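L-amino acid deaminase (Proteus vulgaris, PDB 5I39) probably catalyses the FAD-dependent oxidative deamination of L-amino acids, as a membrane-bound flavoprotein oxidoreductase. Local coordinates at residues M193-Y196 with A197-M200; A53-L56 with V57-L61; E91-L94 with L95-G99; R16-P19 with G20-R23. One frame throughout, in Å; residues are numbered along the deposited sequence. Where two conformers were deposited one is given.

Contact 1. Residues M193-Y196 with A197-M200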
HETATM    1  N   MSE A 193      -1.862   0.398 -12.447  1.00  7.99           N
HETATM    2  CA  MSE A 193      -2.132  -1.026 -12.208  1.00  8.06           C
HETATM    3  C   MSE A 193      -3.536  -1.403 -12.631  1.00  7.97           C
HETATM    4  O   MSE A 193      -3.739  -2.487 -13.177  1.00  8.04           O
HETATM    5  CB  MSE A 193      -1.901  -1.431 -10.753  1.00  8.20           C
HETATM    6  CG  MSE A 193      -0.471  -1.254 -10.236  1.00  9.35           C
HETATM    7 SE   MSE A 193       0.921  -1.887 -11.476  1.00 11.31          SE
HETATM    8  CE  MSE A 193       0.293  -3.706 -11.860  1.00 11.14           C
ATOM      9  N   ALA A 194      -4.511  -0.525 -12.399  1.00  7.98           N
ATOM     10  CA  ALA A 194      -5.893  -0.789 -12.824  1.00  8.39           C
ATOM     11  C   ALA A 194      -6.038  -0.868 -14.344  1.00  8.59           C
ATOM     12  O   ALA A 194      -6.730  -1.752 -14.854  1.00  8.76           O
ATOM     13  CB  ALA A 194      -6.833   0.264 -12.272  1.00  8.40           C
ATOM     14  N   GLU A 195      -5.408   0.055 -15.064  1.00  8.87           N
ATOM     15  CA  GLU A 195      -5.450   0.029 -16.530  0.50  9.47           C
ATOM     16  C   GLU A 195      -4.793  -1.243 -17.059  1.00  9.11           C
ATOM     17  O   GLU A 195      -5.281  -1.854 -18.009  1.00  9.59           O
ATOM     18  CB  GLU A 195      -4.776   1.260 -17.136  0.50 10.60           C
ATOM     19  CG  GLU A 195      -5.583   2.538 -17.028  0.50 12.55           C
ATOM     20  CD  GLU A 195      -6.868   2.516 -17.828  0.50 14.49           C
ATOM     21  OE1 GLU A 195      -7.334   1.425 -18.216  0.50 16.25           O
ATOM     22  OE2 GLU A 195      -7.415   3.610 -18.063  0.50 16.60           O
ATOM     23  N   TYR A 196      -3.691  -1.639 -16.432  1.00  8.59           N
ATOM     24  CA  TYR A 196      -3.017  -2.880 -16.788  1.00  8.55           C
ATOM     25  C   TYR A 196      -3.922  -4.091 -16.541  1.00  8.37           C
ATOM     26  O   TYR A 196      -4.035  -4.964 -17.398  1.00  8.59           O
ATOM     27  CB  TYR A 196      -1.710  -3.001 -16.015  1.00  8.61           C
ATOM     28  CG  TYR A 196      -0.970  -4.302 -16.219  1.00  8.59           C
ATOM     29  CD1 TYR A 196      -0.297  -4.577 -17.409  1.00  8.68           C
ATOM     30  CD2 TYR A 196      -0.927  -5.254 -15.206  1.00  8.77           C
ATOM     31  CE1 TYR A 196       0.397  -5.768 -17.581  1.00  8.61           C
ATOM     32  CE2 TYR A 196      -0.241  -6.445 -15.364  1.00  8.76           C
ATOM     33  CZ  TYR A 196       0.422  -6.701 -16.548  1.00  8.59           C
ATOM     34  OH  TYR A 196       1.102  -7.895 -16.668  1.00  8.86           O
ATOM     35  N   ALA A 197      -4.592  -4.120 -15.391  1.00  8.18           N
ATOM     36  CA  ALA A 197      -5.535  -5.198 -15.096  1.00  8.35           C
ATOM     37  C   ALA A 197      -6.621  -5.292 -16.170  1.00  8.51           C
ATOM     38  O   ALA A 197      -6.932  -6.387 -16.647  1.00  8.99           O
ATOM     39  CB  ALA A 197      -6.158  -4.997 -13.726  1.00  8.51           C
ATOM     40  N   LYS A 198      -7.183  -4.148 -16.559  1.00  8.71           N
ATOM     41  CA  LYS A 198      -8.174  -4.117 -17.640  1.00  9.21           C
ATOM     42  C   LYS A 198      -7.595  -4.644 -18.952  1.00  9.22           C
ATOM     43  O   LYS A 198      -8.241  -5.431 -19.651  1.00  9.87           O
ATOM     44  CB  LYS A 198      -8.724  -2.708 -17.845  1.00  9.84           C
ATOM     45  CG  LYS A 198      -9.627  -2.221 -16.722  1.00 10.51           C
ATOM     46  CD  LYS A 198      -9.951  -0.741 -16.851  1.00 12.04           C
ATOM     47  CE  LYS A 198     -10.839  -0.435 -18.050  1.00 14.03           C
ATOM     48  NZ  LYS A 198     -10.942   1.027 -18.287  1.00 16.41           N
ATOM     49  N   LYS A 199      -6.376  -4.231 -19.279  1.00  9.41           N
ATOM     50  CA  LYS A 199      -5.701  -4.719 -20.476  1.00  9.63           C
ATOM     51  C   LYS A 199      -5.507  -6.242 -20.453  1.00  9.85           C
ATOM     52  O   LYS A 199      -5.621  -6.903 -21.487  1.00 10.50           O
ATOM     53  CB  LYS A 199      -4.364  -4.010 -20.642  1.00 10.19           C
ATOM     54  CG  LYS A 199      -3.647  -4.350 -21.936  1.00 11.52           C
ATOM     55  CD  LYS A 199      -2.309  -3.645 -22.021  1.00 13.20           C
ATOM     56  CE  LYS A 199      -1.433  -4.259 -23.103  1.00 14.25           C
ATOM     57  NZ  LYS A 199      -2.040  -4.190 -24.462  1.00 16.99           N
HETATM   58  N   MSE A 200      -5.233  -6.788 -19.268  1.00  9.57           N
HETATM   59  CA  MSE A 200      -5.086  -8.239 -19.088  1.00  9.75           C
HETATM   60  C   MSE A 200      -6.407  -8.986 -19.093  1.00 10.44           C
HETATM   61  O   MSE A 200      -6.411 -10.216 -19.045  1.00 11.76           O
HETATM   62  CB  MSE A 200      -4.344  -8.537 -17.780  1.00 10.15           C
HETATM   63  CG  MSE A 200      -2.915  -7.988 -17.708  1.00 10.86           C
HETATM   64 SE   MSE A 200      -1.749  -8.709 -19.111  1.00 13.28          SE
HETATM   65  CE  MSE A 200      -1.924  -7.239 -20.401  1.00 13.08           C
TER
HETATM   66  O   HOH W   1      -9.551   2.512 -19.750  1.00 27.19           O

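Contact 2. Residues A53-L56 with V57-L61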
ATOM      1  N   ALA A  53      -6.464  -9.740  -8.610  1.00  7.34           N
ATOM      2  CA  ALA A  53      -7.086 -10.032  -9.904  1.00  7.73           C
ATOM      3  C   ALA A  53      -6.053 -10.315 -10.993  1.00  7.80           C
ATOM      4  O   ALA A  53      -6.188 -11.275 -11.748  1.00  8.45           O
ATOM      5  CB  ALA A  53      -7.993  -8.889 -10.325  1.00  8.01           C
ATOM      6  N   ILE A  54      -5.012  -9.490 -11.060  1.00  7.84           N
ATOM      7  CA  ILE A  54      -3.933  -9.708 -12.022  1.00  8.06           C
ATOM      8  C   ILE A  54      -3.292 -11.086 -11.826  1.00  8.13           C
ATOM      9  O   ILE A  54      -3.067 -11.822 -12.790  1.00  8.72           O
ATOM     10  CB  ILE A  54      -2.862  -8.604 -11.906  1.00  8.06           C
ATOM     11  CG1 ILE A  54      -3.412  -7.278 -12.446  1.00  8.25           C
ATOM     12  CG2 ILE A  54      -1.589  -8.978 -12.660  1.00  8.27           C
ATOM     13  CD1 ILE A  54      -2.646  -6.055 -11.987  1.00  8.20           C
ATOM     14  N   ASN A  55      -2.994 -11.418 -10.574  1.00  7.95           N
ATOM     15  CA  ASN A  55      -2.379 -12.698 -10.257  1.00  8.51           C
ATOM     16  C   ASN A  55      -3.259 -13.879 -10.693  1.00  8.32           C
ATOM     17  O   ASN A  55      -2.766 -14.857 -11.253  1.00  8.75           O
ATOM     18  CB  ASN A  55      -2.074 -12.754  -8.762  1.00  8.84           C
ATOM     19  CG  ASN A  55      -1.198 -13.931  -8.383  1.00  9.58           C
ATOM     20  OD1 ASN A  55      -1.679 -15.048  -8.244  1.00  9.96           O
ATOM     21  ND2 ASN A  55       0.093 -13.682  -8.202  1.00 11.34           N
ATOM     22  N   LEU A  56      -4.561 -13.763 -10.457  1.00  8.05           N
ATOM     23  CA  LEU A  56      -5.502 -14.816 -10.843  1.00  8.20           C
ATOM     24  C   LEU A  56      -5.641 -14.985 -12.356  1.00  8.50           C
ATOM     25  O   LEU A  56      -5.709 -16.115 -12.842  1.00  8.91           O
ATOM     26  CB  LEU A  56      -6.859 -14.546 -10.206  1.00  8.34           C
ATOM     27  CG  LEU A  56      -6.868 -14.717  -8.686  1.00  8.82           C
ATOM     28  CD1 LEU A  56      -8.077 -14.016  -8.091  1.00  9.48           C
ATOM     29  CD2 LEU A  56      -6.856 -16.185  -8.282  1.00  9.53           C
ATOM     30  N   VAL A  57      -5.665 -13.884 -13.104  1.00  8.47           N
ATOM     31  CA  VAL A  57      -5.743 -13.970 -14.566  1.00  9.40           C
ATOM     32  C   VAL A  57      -4.498 -14.659 -15.137  1.00  9.24           C
ATOM     33  O   VAL A  57      -4.598 -15.436 -16.086  1.00  9.91           O
ATOM     34  CB  VAL A  57      -5.983 -12.589 -15.215  1.00 10.41           C
ATOM     35  CG1 VAL A  57      -5.780 -12.630 -16.725  1.00 12.16           C
ATOM     36  CG2 VAL A  57      -7.383 -12.098 -14.891  1.00 10.79           C
ATOM     37  N   GLU A  58      -3.334 -14.415 -14.545  1.00  9.09           N
ATOM     38  CA  GLU A  58      -2.116 -15.118 -14.958  1.00  9.40           C
ATOM     39  C   GLU A  58      -2.198 -16.635 -14.777  1.00  9.52           C
ATOM     40  O   GLU A  58      -1.519 -17.373 -15.481  1.00 10.06           O
ATOM     41  CB  GLU A  58      -0.913 -14.585 -14.199  1.00  9.78           C
ATOM     42  CG  GLU A  58      -0.529 -13.180 -14.618  1.00 10.47           C
ATOM     43  CD  GLU A  58       0.519 -12.555 -13.728  1.00 12.19           C
ATOM     44  OE1 GLU A  58       0.782 -13.083 -12.626  1.00 13.58           O
ATOM     45  OE2 GLU A  58       1.076 -11.514 -14.135  1.00 13.20           O
ATOM     46  N   ARG A  59      -3.028 -17.083 -13.831  1.00  9.50           N
ATOM     47  CA  ARG A  59      -3.300 -18.505 -13.608  1.00 10.21           C
ATOM     48  C   ARG A  59      -4.404 -19.084 -14.506  1.00 11.10           C
ATOM     49  O   ARG A  59      -4.778 -20.244 -14.348  1.00 13.40           O
ATOM     50  CB  ARG A  59      -3.654 -18.737 -12.138  1.00 10.42           C
ATOM     51  CG  ARG A  59      -2.581 -18.272 -11.180  1.00 10.61           C
ATOM     52  CD  ARG A  59      -2.936 -18.606  -9.747  1.00 11.16           C
ATOM     53  NE  ARG A  59      -2.099 -17.852  -8.812  1.00 11.58           N
ATOM     54  CZ  ARG A  59      -1.628 -18.286  -7.638  1.00 11.09           C
ATOM     55  NH1 ARG A  59      -1.858 -19.523  -7.191  1.00 11.49           N
ATOM     56  NH2 ARG A  59      -0.897 -17.461  -6.897  1.00 11.53           N
ATOM     57  N   GLY A  60      -4.918 -18.290 -15.444  1.00 10.76           N
ATOM     58  CA  GLY A  60      -5.899 -18.756 -16.422  1.00 11.60           C
ATOM     59  C   GLY A  60      -7.354 -18.595 -16.019  1.00 11.77           C
ATOM     60  O   GLY A  60      -8.234 -19.152 -16.671  1.00 13.72           O
ATOM     61  N   LEU A  61      -7.617 -17.825 -14.963  1.00 10.93           N
ATOM     62  CA  LEU A  61      -8.977 -17.640 -14.451  1.00 10.97           C
ATOM     63  C   LEU A  61      -9.562 -16.323 -14.932  1.00 10.89           C
ATOM     64  O   LEU A  61      -8.859 -15.318 -14.994  1.00 11.32           O
ATOM     65  CB  LEU A  61      -8.962 -17.664 -12.924  1.00 11.70           C
ATOM     66  CG  LEU A  61      -8.461 -18.975 -12.310  1.00 12.99           C
ATOM     67  CD1 LEU A  61      -8.150 -18.799 -10.833  1.00 13.85           C
ATOM     68  CD2 LEU A  61      -9.463 -20.100 -12.520  1.00 14.53           C
TER
HETATM   69  O   HOH W   2       0.951 -11.497 -10.431  1.00 17.25           O
HETATM   70  O   HOH W   3       0.022 -15.458 -11.052  1.00 17.68           O

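Contact 3. Residues E91-L94 with L95-G99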
ATOM      1  N   GLU A  91       7.046 -11.405  11.209  1.00 11.35           N
ATOM      2  CA  GLU A  91       5.767 -11.754  10.596  1.00 11.44           C
ATOM      3  C   GLU A  91       5.589 -11.126   9.210  1.00 10.95           C
ATOM      4  O   GLU A  91       5.050 -11.769   8.312  1.00 11.08           O
ATOM      5  CB  GLU A  91       4.600 -11.364  11.516  1.00 12.27           C
ATOM      6  CG  GLU A  91       4.432 -12.260  12.746  1.00 13.88           C
ATOM      7  CD  GLU A  91       5.455 -12.028  13.857  1.00 15.54           C
ATOM      8  OE1 GLU A  91       6.179 -11.013  13.838  1.00 15.63           O
ATOM      9  OE2 GLU A  91       5.545 -12.869  14.772  1.00 18.89           O
ATOM     10  N   THR A  92       6.052  -9.888   9.040  1.00 10.27           N
ATOM     11  CA  THR A  92       5.852  -9.151   7.790  1.00  9.98           C
ATOM     12  C   THR A  92       7.135  -8.773   7.052  1.00  9.35           C
ATOM     13  O   THR A  92       7.056  -8.191   5.967  1.00  9.05           O
ATOM     14  CB  THR A  92       5.022  -7.879   8.036  1.00 10.42           C
ATOM     15  OG1 THR A  92       5.660  -7.094   9.049  1.00 11.08           O
ATOM     16  CG2 THR A  92       3.600  -8.239   8.465  1.00 11.11           C
ATOM     17  N   PHE A  93       8.309  -9.121   7.581  1.00  9.58           N
ATOM     18  CA  PHE A  93       9.538  -8.696   6.925  1.00  9.03           C
ATOM     19  C   PHE A  93       9.608  -9.182   5.475  1.00  8.82           C
ATOM     20  O   PHE A  93       9.821  -8.383   4.562  1.00  8.58           O
ATOM     21  CB  PHE A  93      10.799  -9.142   7.662  1.00  9.64           C
ATOM     22  CG  PHE A  93      12.039  -8.794   6.905  1.00  9.48           C
ATOM     23  CD1 PHE A  93      12.546  -7.500   6.947  1.00 10.02           C
ATOM     24  CD2 PHE A  93      12.625  -9.713   6.046  1.00 10.10           C
ATOM     25  CE1 PHE A  93      13.654  -7.151   6.197  1.00 10.30           C
ATOM     26  CE2 PHE A  93      13.731  -9.368   5.288  1.00 10.23           C
ATOM     27  CZ  PHE A  93      14.250  -8.085   5.368  1.00 10.43           C
ATOM     28  N   LEU A  94       9.448 -10.483   5.259  1.00  9.10           N
ATOM     29  CA  LEU A  94       9.573 -11.019   3.899  1.00  9.45           C
ATOM     30  C   LEU A  94       8.468 -10.513   2.971  1.00  8.95           C
ATOM     31  O   LEU A  94       8.703 -10.272   1.796  1.00  8.90           O
ATOM     32  CB  LEU A  94       9.650 -12.545   3.901  1.00 10.52           C
ATOM     33  CG  LEU A  94      10.979 -13.114   4.407  1.00 11.45           C
ATOM     34  CD1 LEU A  94      10.874 -14.625   4.519  1.00 12.51           C
ATOM     35  CD2 LEU A  94      12.162 -12.736   3.520  1.00 11.76           C
ATOM     36  N   LEU A  95       7.271 -10.324   3.507  1.00  9.00           N
ATOM     37  CA  LEU A  95       6.195  -9.721   2.740  1.00  9.06           C
ATOM     38  C   LEU A  95       6.637  -8.367   2.150  1.00  8.66           C
ATOM     39  O   LEU A  95       6.372  -8.065   0.986  1.00  8.79           O
ATOM     40  CB  LEU A  95       4.967  -9.567   3.634  1.00  9.52           C
ATOM     41  CG  LEU A  95       3.648  -9.198   2.970  1.00 10.10           C
ATOM     42  CD1 LEU A  95       3.116 -10.328   2.106  1.00 10.58           C
ATOM     43  CD2 LEU A  95       2.633  -8.857   4.042  1.00 10.36           C
ATOM     44  N   HIS A  96       7.343  -7.581   2.958  1.00  8.03           N
ATOM     45  CA  HIS A  96       7.871  -6.288   2.514  1.00  7.93           C
ATOM     46  C   HIS A  96       9.126  -6.386   1.651  1.00  7.73           C
ATOM     47  O   HIS A  96       9.267  -5.655   0.671  1.00  8.04           O
ATOM     48  CB  HIS A  96       8.125  -5.399   3.721  1.00  8.09           C
ATOM     49  CG  HIS A  96       6.869  -4.916   4.355  1.00  7.73           C
ATOM     50  ND1 HIS A  96       6.679  -3.602   4.706  1.00  7.89           N
ATOM     51  CD2 HIS A  96       5.717  -5.559   4.653  1.00  7.99           C
ATOM     52  CE1 HIS A  96       5.472  -3.459   5.218  1.00  7.87           C
ATOM     53  NE2 HIS A  96       4.864  -4.629   5.190  1.00  7.89           N
ATOM     54  N   HIS A  97      10.029  -7.284   2.020  1.00  7.77           N
ATOM     55  CA  HIS A  97      11.294  -7.480   1.307  1.00  7.84           C
ATOM     56  C   HIS A  97      11.027  -7.968  -0.122  1.00  7.81           C
ATOM     57  O   HIS A  97      11.567  -7.423  -1.093  1.00  7.65           O
ATOM     58  CB  HIS A  97      12.124  -8.482   2.106  1.00  8.07           C
ATOM     59  CG  HIS A  97      13.522  -8.676   1.627  1.00  8.44           C
ATOM     60  ND1 HIS A  97      14.481  -7.687   1.685  1.00  8.52           N
ATOM     61  CD2 HIS A  97      14.140  -9.783   1.153  1.00  8.67           C
ATOM     62  CE1 HIS A  97      15.627  -8.182   1.243  1.00  8.78           C
ATOM     63  NE2 HIS A  97      15.445  -9.446   0.914  1.00  8.97           N
ATOM     64  N   LEU A  98      10.178  -8.984  -0.241  1.00  8.04           N
ATOM     65  CA  LEU A  98       9.747  -9.484  -1.548  1.00  8.26           C
ATOM     66  C   LEU A  98       8.818  -8.497  -2.264  1.00  7.86           C
ATOM     67  O   LEU A  98       8.857  -8.388  -3.484  1.00  8.06           O
ATOM     68  CB  LEU A  98       9.068 -10.854  -1.423  1.00  9.50           C
ATOM     69  CG  LEU A  98       9.970 -12.087  -1.321  1.00 11.46           C
ATOM     70  CD1 LEU A  98      10.911 -12.036  -0.130  1.00 12.10           C
ATOM     71  CD2 LEU A  98       9.106 -13.335  -1.261  1.00 13.16           C
ATOM     72  N   GLY A  99       7.981  -7.790  -1.512  1.00  7.74           N
ATOM     73  CA  GLY A  99       7.121  -6.764  -2.096  1.00  7.73           C
ATOM     74  C   GLY A  99       7.921  -5.713  -2.847  1.00  7.60           C
ATOM     75  O   GLY A  99       7.621  -5.397  -3.999  1.00  7.70           O
TER
HETATM   76  O   HOH W   4       6.347 -11.868   5.813  1.00 11.89           O

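Contact 4. Residues R16-P19 with G20-R23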
ATOM      1  N   ARG A  16      -3.535  17.859  -6.391  1.00 20.35           N
ATOM      2  CA  ARG A  16      -2.481  16.893  -6.731  1.00 18.88           C
ATOM      3  C   ARG A  16      -2.766  16.085  -8.003  1.00 18.16           C
ATOM      4  O   ARG A  16      -1.835  15.684  -8.697  1.00 18.37           O
ATOM      5  CB  ARG A  16      -2.216  15.948  -5.558  1.00 17.58           C
ATOM      6  CG  ARG A  16      -3.368  15.022  -5.183  1.00 16.49           C
ATOM      7  CD  ARG A  16      -3.275  14.651  -3.713  1.00 15.88           C
ATOM      8  NE  ARG A  16      -4.357  13.775  -3.265  1.00 14.80           N
ATOM      9  CZ  ARG A  16      -4.352  12.443  -3.323  1.00 14.79           C
ATOM     10  NH1 ARG A  16      -3.315  11.766  -3.830  1.00 14.10           N
ATOM     11  NH2 ARG A  16      -5.411  11.779  -2.862  1.00 15.08           N
ATOM     12  N   PHE A  17      -4.042  15.834  -8.290  1.00 18.02           N
ATOM     13  CA  PHE A  17      -4.437  15.178  -9.539  1.00 17.82           C
ATOM     14  C   PHE A  17      -4.471  16.219 -10.656  1.00 19.19           C
ATOM     15  O   PHE A  17      -5.002  17.317 -10.471  1.00 21.69           O
ATOM     16  CB  PHE A  17      -5.800  14.498  -9.403  1.00 17.80           C
ATOM     17  CG  PHE A  17      -5.837  13.408  -8.362  1.00 16.86           C
ATOM     18  CD1 PHE A  17      -5.277  12.156  -8.615  1.00 16.13           C
ATOM     19  CD2 PHE A  17      -6.439  13.631  -7.126  1.00 17.74           C
ATOM     20  CE1 PHE A  17      -5.324  11.150  -7.658  1.00 15.62           C
ATOM     21  CE2 PHE A  17      -6.483  12.629  -6.165  1.00 17.44           C
ATOM     22  CZ  PHE A  17      -5.920  11.388  -6.428  1.00 17.19           C
ATOM     23  N   VAL A  18      -3.896  15.867 -11.804  1.00 18.04           N
ATOM     24  CA  VAL A  18      -3.766  16.776 -12.945  1.00 18.14           C
ATOM     25  C   VAL A  18      -4.416  16.128 -14.175  1.00 16.99           C
ATOM     26  O   VAL A  18      -3.805  15.278 -14.828  1.00 15.55           O
ATOM     27  CB  VAL A  18      -2.285  17.127 -13.219  1.00 19.07           C
ATOM     28  CG1 VAL A  18      -2.167  18.184 -14.310  1.00 20.17           C
ATOM     29  CG2 VAL A  18      -1.611  17.626 -11.946  1.00 20.91           C
ATOM     30  N   PRO A  19      -5.669  16.521 -14.496  1.00 17.36           N
ATOM     31  CA  PRO A  19      -6.346  15.999 -15.691  1.00 17.77           C
ATOM     32  C   PRO A  19      -5.539  16.191 -16.988  1.00 17.80           C
ATOM     33  O   PRO A  19      -4.792  17.158 -17.116  1.00 16.89           O
ATOM     34  CB  PRO A  19      -7.654  16.805 -15.735  1.00 18.34           C
ATOM     35  CG  PRO A  19      -7.903  17.203 -14.324  1.00 19.11           C
ATOM     36  CD  PRO A  19      -6.554  17.397 -13.704  1.00 18.59           C
ATOM     37  N   GLY A  20      -5.675  15.255 -17.921  1.00 18.33           N
ATOM     38  CA  GLY A  20      -4.967  15.330 -19.207  1.00 18.57           C
ATOM     39  C   GLY A  20      -3.464  15.088 -19.146  1.00 18.95           C
ATOM     40  O   GLY A  20      -2.732  15.494 -20.055  1.00 19.81           O
ATOM     41  N   THR A  21      -3.009  14.436 -18.074  1.00 18.66           N
ATOM     42  CA  THR A  21      -1.605  14.044 -17.888  1.00 17.97           C
ATOM     43  C   THR A  21      -1.626  12.646 -17.274  1.00 18.19           C
ATOM     44  O   THR A  21      -2.687  12.191 -16.861  1.00 16.96           O
ATOM     45  CB  THR A  21      -0.842  14.989 -16.924  1.00 18.00           C
ATOM     46  OG1 THR A  21      -1.225  14.726 -15.566  1.00 17.51           O
ATOM     47  CG2 THR A  21      -1.086  16.459 -17.263  1.00 19.55           C
ATOM     48  N   PRO A  22      -0.458  11.974 -17.169  1.00 18.56           N
ATOM     49  CA  PRO A  22      -0.398  10.686 -16.449  1.00 18.22           C
ATOM     50  C   PRO A  22      -0.854  10.707 -14.977  1.00 17.09           C
ATOM     51  O   PRO A  22      -1.113   9.646 -14.418  1.00 17.66           O
ATOM     52  CB  PRO A  22       1.086  10.308 -16.544  1.00 19.83           C
ATOM     53  CG  PRO A  22       1.556  10.963 -17.788  1.00 20.53           C
ATOM     54  CD  PRO A  22       0.821  12.270 -17.842  1.00 19.71           C
ATOM     55  N   ARG A  23      -0.952  11.893 -14.373  1.00 16.39           N
ATOM     56  CA  ARG A  23      -1.450  12.072 -13.001  1.00 15.87           C
ATOM     57  C   ARG A  23      -2.955  12.376 -12.922  1.00 15.81           C
ATOM     58  O   ARG A  23      -3.424  12.939 -11.929  1.00 16.37           O
ATOM     59  CB  ARG A  23      -0.628  13.172 -12.317  1.00 16.27           C
ATOM     60  CG  ARG A  23       0.840  12.804 -12.261  1.00 17.03           C
ATOM     61  CD  ARG A  23       1.758  13.854 -11.671  1.00 18.23           C
ATOM     62  NE  ARG A  23       3.013  13.184 -11.334  1.00 21.05           N
ATOM     63  CZ  ARG A  23       3.285  12.577 -10.175  1.00 21.39           C
ATOM     64  NH1 ARG A  23       2.416  12.581  -9.154  1.00 20.44           N
ATOM     65  NH2 ARG A  23       4.464  11.973 -10.026  1.00 22.15           N
TER

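Contact 1. Residues M193-Y196 with A197-M200
Met200, a selenomethionine, lays its CG over one face of the Tyr196 ring, 3.9 Å from the ring centroid and 15° off the normal, a CH-pi contact one helical turn along the chain. Its SE reaches the same ring obliquely, 4.5 Å from the centroid, nearer to CZ and OH than to the middle. Bends at chi2 and chi3 bring Met200 CE back to 3.9 Å from Tyr196 CE1, so that selenium and methyl stay with the outer half of the ring. The ring itself is carried along the helix toward Met200 because Tyr196 CG stands trans to its backbone N (chi1 175°).

Elsewhere round the helix, Glu195 and Lys198 run side by side in the same direction. In the conformer given for Glu195, one of two, their salt bridge is long, with Glu195 OE1 3.6 Å from Lys198 NZ, and a water between the two charges donates to Glu195 OE1 at 2.9 Å; the pairing is therefore weak and doubtful. Lys198 NZ also bonds to the carbonyl O of Glu28, so the lysine is shared with the N-terminal loop.

What sets these spacings is the backbone, where Ala197, Lys198, Lys199 and Met200 each donate N-H to the carbonyl four residues back; the last of these bonds, Met200 N to Tyr196 O, measures 2.9 Å. Met193, Ala194 and Tyr196 pack on helix 47-58. Here, then, is an i to i+4 Met-aromatic pair near the C-terminal end of helix 189-199, which lies against the helix of the Rossmann-type FAD-binding unit.

Contact 2. Residues A53-L56 with V57-L61
Asn55 OD1 receives two donors from one side chain: Arg59 NE and Arg59 NH2, each 2.9 Å away. The guanidinium comes side-on, with its plane turned 50° from the amide. NH2 lies in the carbonyl plane on a lone pair of OD1, whereas NE is tilted out of that plane. An arginine chain extended from CG to NE spans the helical turn, and NH2 also forms a salt bridge with Asp389.

Water supplies the second kind of link. One molecule donates both to Asn55 O and to Glu58 OE1, at 2.9 Å from the glutamate oxygen; another donates to OE1 at 2.7 Å and takes a weak bond from Asn55 ND2. The other carboxylate oxygen, OE2, is engaged by Lys109 in a salt bridge.

Among the backbone bonds, Val57 N to Ala53 O and Glu58 N to Ile54 O are regular helical ones. Beyond them the helix closes in a Schellman motif: with Gly60 at a positive phi of 91°, Gly60 N donates to Val57 O at 2.9 Å, and Leu61 N reaches back to Leu56 O in a weak bond of 3.3 Å.

The apolar contribution is small. Leu61, returning after the glycine, sets CD1 against Leu56 CD2 at 3.9 Å.

All this ends the helix of the beta-alpha-beta unit 40-43, 47-58, 63-66. Ala53, Leu56 and Val57 pack against Val63 of strand 63-66, Ala53 also on Ile65; Asn55 and Arg59 meet helix 376-392 at Ala388, and Ile54 packs on helix 189-199.

Contact 3. Residues E91-L94 with L95-G99
Thr92, Phe93 and Leu94 offer their carbonyls to the N-H groups of His96, His97 and Leu98, while the preceding link, from Leu95 N to Glu91 O, runs through a water that accepts from the amide at 2.9 Å and donates to the carbonyl. At 5.5 Å, Leu95 N and Glu91 O are too far apart to bond directly, and the phi of -118° at Thr92 fits a first turn that is opened there.

The side-chain contact centres on Phe93 and His97, which lie side by side and point the same way because CG is trans to the backbone N in both. Their planes are inclined by only 24°, but the rings are slid apart, with centroids separated by 5.0 Å and little overlap. The touching part of the phenylalanine is the CE2 corner, which stands over a face of the imidazole, 3.7 Å from His97 CG. In return His97 CB makes an off-centre CH-pi contact with the phenyl ring. Outside partners fix both groups: His97 NE2 is bonded to Ile149 O, and Phe93 has a cation-pi contact with Arg141.

Next along the helix surface, Leu94 CD2 and Leu98 CD1 meet at 3.9 Å.

His96 leaves on another side, its CD2 3.2 Å from Thr92 O. Its ND1 bonds to Ile84 O and its NE2 to Glu379 OE2, and its ring meets Trp375 edge-to-face. The stretch thus joins an i to i+4 aromatic pair with a histidine beside Thr378, in the second shell of the FAD site.

Contact 4. Residues R16-P19 with G20-R23
Val18 O is held twice by Thr21, firmly by the hydroxyl and weakly by the amide. Thr21 OG1 donates to Val18 O at 2.7 Å from 22° outside the carbonyl plane, while Thr21 N lies 3.4 Å from Val18 O and bends well off line. The hydroxyl can do this because OG1 sits between the backbone N and the carbonyl carbon (chi1 75°), facing back across the turn. Thr21 OG1 in turn accepts from Arg23 N at 3.1 Å, so the hydroxyl relays from Arg23 N to Val18 O and closes an ST turn. Alongside, Val18 CG1 rests on Thr21 CG2 at 3.6 Å.

A second connection lies at the mouth of the turn. Val18 N donates to Arg23 O over 3.0 Å, a fairly straight bond at the hydrogen, although the donor stands well above the carbonyl plane and not on a lone pair. Arg23 O also receives a CA-H contact from Phe17, whose CA is 3.4 Å from that oxygen, and it lies at the edge of the Phe17 ring, near its plane.

Phe17 in addition puts CE2 over the centre of the Arg16 guanidinium. That arginine is salt-bridged to Glu187 and has a cation-pi contact with Trp344. The chain of Arg23 leads away from the turn, so Arg16 and Arg23 share Glu187, with Asp185 as a second partner of Arg23.

Pro19 and Gly20 occupy the corner positions, the glycine with positive phi, as a type II beta turn requires; an ST turn follows directly in this surface loop before strand 40-43.

How the contacts relate
Contacts 1 and 2 are the only two that touch: Ile54 CD1 of contact 2 packs on Tyr196 CD2 of contact 1 at 3.7 Å, and Ile54 CG1 meets Ala197 CB at 3.8 Å. Together they join helices 47-58 and 189-199, with Ala194 about 10 Å and Ala53 about 11 Å (side chains) from the bound FAD. Contact 3 comes closer to the cofactor, the His96 side chain being about 6 Å from it. Contact 4, a surface loop, has Phe17 about 11 Å from FAD. Contacts 3 and 4 lie on opposite sides of the chain's centre, their own centres about 31 Å apart.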